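PDB 3BYQ: uncharacterized protein DUF1185, which is of unknown function but has a variant of the Bacillus chorismate mutase fold and may take part in amino-acid metabolism. Local coordinates for residues E15-Q27 with G169-L181. Sequence-based numbering, arbitrary orientation.
Sequences ETTYHENGPAPAQ and GTGARVHARLGGL. With EDO (1,2-ethanediol), chain R; EDO (1,2-ethanediol), chain T; EDO (1,2-ethanediol), chain P; EDO (1,2-ethanediol), chain C.
Glu20 N donates a hydrogen bond to His175 NE2, 2.9 Å long and fairly straight at 161°. The donor lies 32° out of the ring plane. The other ring nitrogen, His175 ND1, shares a hydrogen bond with O2 of an ethanediol (chain R) at 3.0 Å. The same O2 donates to Pro23 O, and the diol's O1 to Ala176 O. The diol, probably from the crystallisation liquor, bridges the two loops. Gly22 CA lies over one face of the imidazole, 3.7 Å from its centroid, in a CH-pi contact. Val174 CG2 lies over the centre of the opposite face, so the ring is sandwiched. Bonds at both nitrogens and cover on both faces should limit the ring's rotation. Asn21 N bonds His19 ND1 in the His19 ring plane. Val174 CG1, beside its backbone N (chi1 -65°), meets Thr17 CG2 at 3.8 Å. Val174 CB packs against Pro25 CG at 4.1 Å. Arg177 NH1 bonds His175 O at 3.0 Å, and Arg177 NH2 forms a salt bridge with Glu91 of the second subunit. Glu20 OE2 forms a salt bridge with Arg158 of the third subunit, and OE1 accepts a hydrogen bond from Met92 N of the second. The contact joins strand 7-17 and the loop after it to the loop after strand 161-169. Strand 29-39 runs between those two strands, and residues 15-17 pair antiparallel with the third subunit.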
loop_
_atom_site.group_PDB
_atom_site.type_symbol
_atom_site.label_atom_id
_atom_site.label_comp_id
_atom_site.label_asym_id
_atom_site.label_seq_id
_atom_site.Cartn_x
_atom_site.Cartn_y
_atom_site.Cartn_z
ATOM N N GLU B 15 2.455 -21.004 5.742
ATOM C CA GLU B 15 3.770 -20.437 5.478
ATOM C C GLU B 15 4.806 -21.320 6.140
ATOM O O GLU B 15 4.786 -21.511 7.352
ATOM C CB GLU B 15 3.827 -19.016 6.076
ATOM C CG GLU B 15 5.133 -18.284 5.867
ATOM C CD GLU B 15 5.267 -17.066 6.769
ATOM O OE1 GLU B 15 5.354 -17.186 8.033
ATOM O OE2 GLU B 15 5.310 -15.958 6.192
ATOM N N THR B 16 5.723 -21.835 5.350
ATOM C CA THR B 16 6.790 -22.693 5.848
ATOM C C THR B 16 8.077 -21.904 5.734
ATOM O O THR B 16 8.428 -21.445 4.645
ATOM C CB THR B 16 6.906 -23.988 5.036
ATOM O OG1 THR B 16 5.616 -24.646 4.987
ATOM C CG2 THR B 16 7.946 -24.922 5.642
ATOM N N THR B 17 8.731 -21.709 6.879
ATOM C CA THR B 17 10.004 -20.998 6.921
ATOM C C THR B 17 11.157 -21.946 7.240
ATOM O O THR B 17 11.194 -22.608 8.281
ATOM C CB THR B 17 9.972 -19.879 7.964
ATOM O OG1 THR B 17 8.901 -18.974 7.658
ATOM C CG2 THR B 17 11.299 -19.116 7.984
ATOM N N TYR B 18 12.096 -21.999 6.311
ATOM C CA TYR B 18 13.245 -22.885 6.415
ATOM C C TYR B 18 14.403 -22.232 7.168
ATOM O O TYR B 18 15.191 -22.896 7.843
ATOM C CB TYR B 18 13.711 -23.321 5.023
ATOM C CG TYR B 18 12.681 -24.136 4.345
ATOM C CD1 TYR B 18 12.490 -25.465 4.693
ATOM C CD2 TYR B 18 11.853 -23.586 3.384
ATOM C CE1 TYR B 18 11.510 -26.222 4.079
ATOM C CE2 TYR B 18 10.877 -24.324 2.776
ATOM C CZ TYR B 18 10.690 -25.641 3.142
ATOM O OH TYR B 18 9.708 -26.396 2.531
ATOM N N HIS B 19 14.527 -20.924 6.980
ATOM C CA HIS B 19 15.586 -20.137 7.611
ATOM C C HIS B 19 15.317 -18.663 7.411
ATOM O O HIS B 19 14.411 -18.303 6.666
ATOM C CB HIS B 19 16.965 -20.460 6.997
ATOM C CG HIS B 19 17.136 -20.007 5.580
ATOM N ND1 HIS B 19 17.437 -18.705 5.242
ATOM C CD2 HIS B 19 17.089 -20.691 4.421
ATOM C CE1 HIS B 19 17.564 -18.612 3.930
ATOM N NE2 HIS B 19 17.347 -19.802 3.408
ATOM N N GLU B 20 16.145 -17.859 8.076
ATOM C CA GLU B 20 16.208 -16.399 7.861
ATOM C C GLU B 20 17.667 -15.953 7.828
ATOM O O GLU B 20 18.118 -15.104 8.603
ATOM C CB GLU B 20 15.379 -15.599 8.846
ATOM C CG GLU B 20 15.101 -14.234 8.253
ATOM C CD GLU B 20 14.378 -13.299 9.172
ATOM O OE1 GLU B 20 14.136 -13.589 10.362
ATOM O OE2 GLU B 20 14.048 -12.234 8.678
ATOM N N ASN B 21 18.386 -16.636 6.941
ATOM C CA ASN B 21 19.796 -16.404 6.616
ATOM C C ASN B 21 20.812 -16.823 7.676
ATOM O O ASN B 21 21.988 -16.453 7.630
ATOM C CB ASN B 21 19.988 -14.948 6.122
ATOM C CG ASN B 21 19.108 -14.630 4.870
ATOM O OD1 ASN B 21 18.311 -13.662 4.846
ATOM N ND2 ASN B 21 19.215 -15.480 3.857
ATOM N N GLY B 22 20.333 -17.611 8.624
ATOM C CA GLY B 22 21.135 -18.170 9.697
ATOM C C GLY B 22 21.176 -19.677 9.530
ATOM O O GLY B 22 20.633 -20.207 8.562
ATOM N N PRO B 23 21.789 -20.384 10.479
ATOM C CA PRO B 23 21.831 -21.848 10.420
ATOM C C PRO B 23 20.428 -22.417 10.498
ATOM O O PRO B 23 19.682 -22.142 11.445
ATOM C CB PRO B 23 22.667 -22.231 11.636
ATOM C CG PRO B 23 23.042 -20.984 12.323
ATOM C CD PRO B 23 22.318 -19.849 11.744
ATOM N N ALA B 24 20.058 -23.182 9.493
ATOM C CA ALA B 24 18.689 -23.661 9.391
ATOM C C ALA B 24 18.375 -24.647 10.499
ATOM O O ALA B 24 19.215 -25.453 10.846
ATOM C CB ALA B 24 18.420 -24.286 8.016
ATOM N N PRO B 25 17.172 -24.584 11.072
ATOM C CA PRO B 25 16.820 -25.555 12.090
ATOM C C PRO B 25 16.497 -26.901 11.465
ATOM O O PRO B 25 16.191 -26.970 10.294
ATOM C CB PRO B 25 15.570 -24.948 12.717
ATOM C CG PRO B 25 14.983 -24.175 11.636
ATOM C CD PRO B 25 16.104 -23.595 10.890
ATOM N N ALA B 26 16.524 -27.950 12.281
ATOM C CA ALA B 26 16.279 -29.326 11.821
ATOM C C ALA B 26 14.961 -29.444 11.088
ATOM O O ALA B 26 14.841 -30.140 10.068
ATOM C CB ALA B 26 16.310 -30.301 13.017
ATOM N N GLN B 27 13.953 -28.769 11.616
ATOM C CA GLN B 27 12.662 -28.767 10.942
ATOM C C GLN B 27 12.192 -27.351 10.757
ATOM O O GLN B 27 12.402 -26.478 11.627
ATOM C CB GLN B 27 11.642 -29.524 11.741
ATOM C CG GLN B 27 11.635 -29.011 13.141
ATOM N N GLY B 169 0.548 -22.403 14.745
ATOM C CA GLY B 169 1.917 -22.653 14.304
ATOM C C GLY B 169 2.571 -23.765 15.090
ATOM O O GLY B 169 2.094 -24.138 16.159
ATOM N N THR B 170 3.695 -24.245 14.547
ATOM C CA THR B 170 4.328 -25.497 15.007
ATOM C C THR B 170 5.539 -25.393 15.928
ATOM O O THR B 170 5.968 -26.409 16.485
ATOM C CB THR B 170 4.749 -26.352 13.807
ATOM O OG1 THR B 170 5.760 -25.645 13.067
ATOM C CG2 THR B 170 3.559 -26.643 12.952
ATOM N N GLY B 171 6.057 -24.183 16.112
ATOM C CA GLY B 171 7.225 -24.022 16.959
ATOM C C GLY B 171 7.731 -22.621 17.138
ATOM O O GLY B 171 7.013 -21.662 16.917
ATOM N N ALA B 172 9.014 -22.574 17.484
ATOM C CA ALA B 172 9.759 -21.338 17.773
ATOM C C ALA B 172 10.221 -20.625 16.514
ATOM O O ALA B 172 10.232 -21.201 15.412
ATOM C CB ALA B 172 10.961 -21.661 18.649
ATOM N N ARG B 173 10.622 -19.375 16.678
ATOM C CA ARG B 173 11.287 -18.661 15.569
ATOM C C ARG B 173 12.470 -19.516 15.078
ATOM O O ARG B 173 13.180 -20.162 15.878
ATOM C CB ARG B 173 11.838 -17.317 15.992
ATOM C CG ARG B 173 10.795 -16.300 16.443
ATOM C CD ARG B 173 11.394 -14.907 16.729
ATOM N NE ARG B 173 12.368 -14.956 17.811
ATOM C CZ ARG B 173 12.040 -15.043 19.090
ATOM N NH1 ARG B 173 10.776 -15.095 19.468
ATOM N NH2 ARG B 173 13.005 -15.098 19.994
ATOM N N VAL B 174 12.736 -19.452 13.788
ATOM C CA VAL B 174 13.776 -20.331 13.190
ATOM C C VAL B 174 15.181 -20.121 13.701
ATOM O O VAL B 174 15.962 -21.066 13.689
ATOM C CB VAL B 174 13.773 -20.303 11.623
ATOM C CG1 VAL B 174 12.446 -20.892 11.112
ATOM C CG2 VAL B 174 14.008 -18.856 11.149
ATOM N N HIS B 175 15.472 -18.914 14.190
ATOM C CA HIS B 175 16.791 -18.583 14.777
ATOM C C HIS B 175 16.674 -18.000 16.166
ATOM O O HIS B 175 17.460 -17.168 16.564
ATOM C CB HIS B 175 17.616 -17.645 13.886
ATOM C CG HIS B 175 17.785 -18.160 12.506
ATOM N ND1 HIS B 175 18.141 -19.466 12.230
ATOM C CD2 HIS B 175 17.645 -17.540 11.315
ATOM C CE1 HIS B 175 18.186 -19.626 10.916
ATOM N NE2 HIS B 175 17.901 -18.473 10.342
ATOM N N ALA B 176 15.688 -18.466 16.907
ATOM C CA ALA B 176 15.511 -18.020 18.293
ATOM C C ALA B 176 16.801 -18.225 19.080
ATOM O O ALA B 176 17.373 -19.344 19.135
ATOM C CB ALA B 176 14.342 -18.717 18.958
ATOM N N ARG B 177 17.233 -17.141 19.712
ATOM C CA ARG B 177 18.479 -17.115 20.499
ATOM C C ARG B 177 18.617 -16.018 21.547
ATOM O O ARG B 177 19.715 -15.554 21.812
ATOM C CB ARG B 177 19.649 -17.068 19.529
ATOM C CG ARG B 177 19.731 -15.833 18.652
ATOM C CD ARG B 177 20.685 -16.125 17.510
ATOM N NE ARG B 177 21.050 -14.958 16.691
ATOM C CZ ARG B 177 20.380 -14.541 15.616
ATOM N NH1 ARG B 177 19.231 -15.089 15.258
ATOM N NH2 ARG B 177 20.848 -13.526 14.913
ATOM N N LEU B 178 17.499 -15.674 22.178
ATOM C CA LEU B 178 17.465 -14.595 23.160
ATOM C C LEU B 178 17.190 -15.028 24.579
ATOM O O LEU B 178 16.860 -14.202 25.438
ATOM C CB LEU B 178 16.465 -13.524 22.751
ATOM C CG LEU B 178 16.821 -12.799 21.450
ATOM C CD1 LEU B 178 15.662 -11.898 21.041
ATOM C CD2 LEU B 178 18.142 -12.050 21.506
ATOM N N GLY B 179 17.325 -16.316 24.822
ATOM C CA GLY B 179 17.136 -16.850 26.163
ATOM C C GLY B 179 15.700 -16.699 26.590
ATOM O O GLY B 179 14.794 -16.911 25.798
ATOM N N GLY B 180 15.527 -16.322 27.849
ATOM C CA GLY B 180 14.220 -16.170 28.463
ATOM C C GLY B 180 13.602 -17.509 28.838
ATOM O O GLY B 180 14.255 -18.548 28.806
ATOM N N LEU B 181 12.316 -17.477 29.176
ATOM C CA LEU B 181 11.617 -18.699 29.614
ATOM C C LEU B 181 11.566 -19.675 28.480
ATOM O O LEU B 181 11.257 -19.292 27.370
ATOM C CB LEU B 181 10.199 -18.374 30.087
ATOM C CG LEU B 181 9.430 -19.518 30.760
ATOM C CD1 LEU B 181 9.987 -19.806 32.150
ATOM C CD2 LEU B 181 7.927 -19.216 30.790
HETATM C C1 EDO R . 20.069 -20.514 16.623
HETATM O O1 EDO R . 18.761 -20.633 17.212
HETATM C C2 EDO R . 20.022 -20.306 15.102
HETATM O O2 EDO R . 19.221 -21.261 14.376
HETATM C C1 EDO T . 8.949 -27.081 13.769
HETATM O O1 EDO T . 8.267 -25.872 14.091
HETATM C C2 EDO T . 9.075 -28.027 14.960
HETATM O O2 EDO T . 8.434 -27.477 16.103
HETATM C C1 EDO P . 11.387 -23.822 14.030
HETATM O O1 EDO P . 10.125 -23.842 14.697
HETATM C C2 EDO P . 12.522 -23.782 15.012
HETATM O O2 EDO P . 12.464 -24.923 15.878
HETATM C C1 EDO C . 21.029 -17.497 26.253
HETATM O O1 EDO C . 20.883 -16.800 27.497
HETATM C C2 EDO C . 21.188 -16.492 25.119
HETATM O O2 EDO C . 21.526 -17.170 23.903
#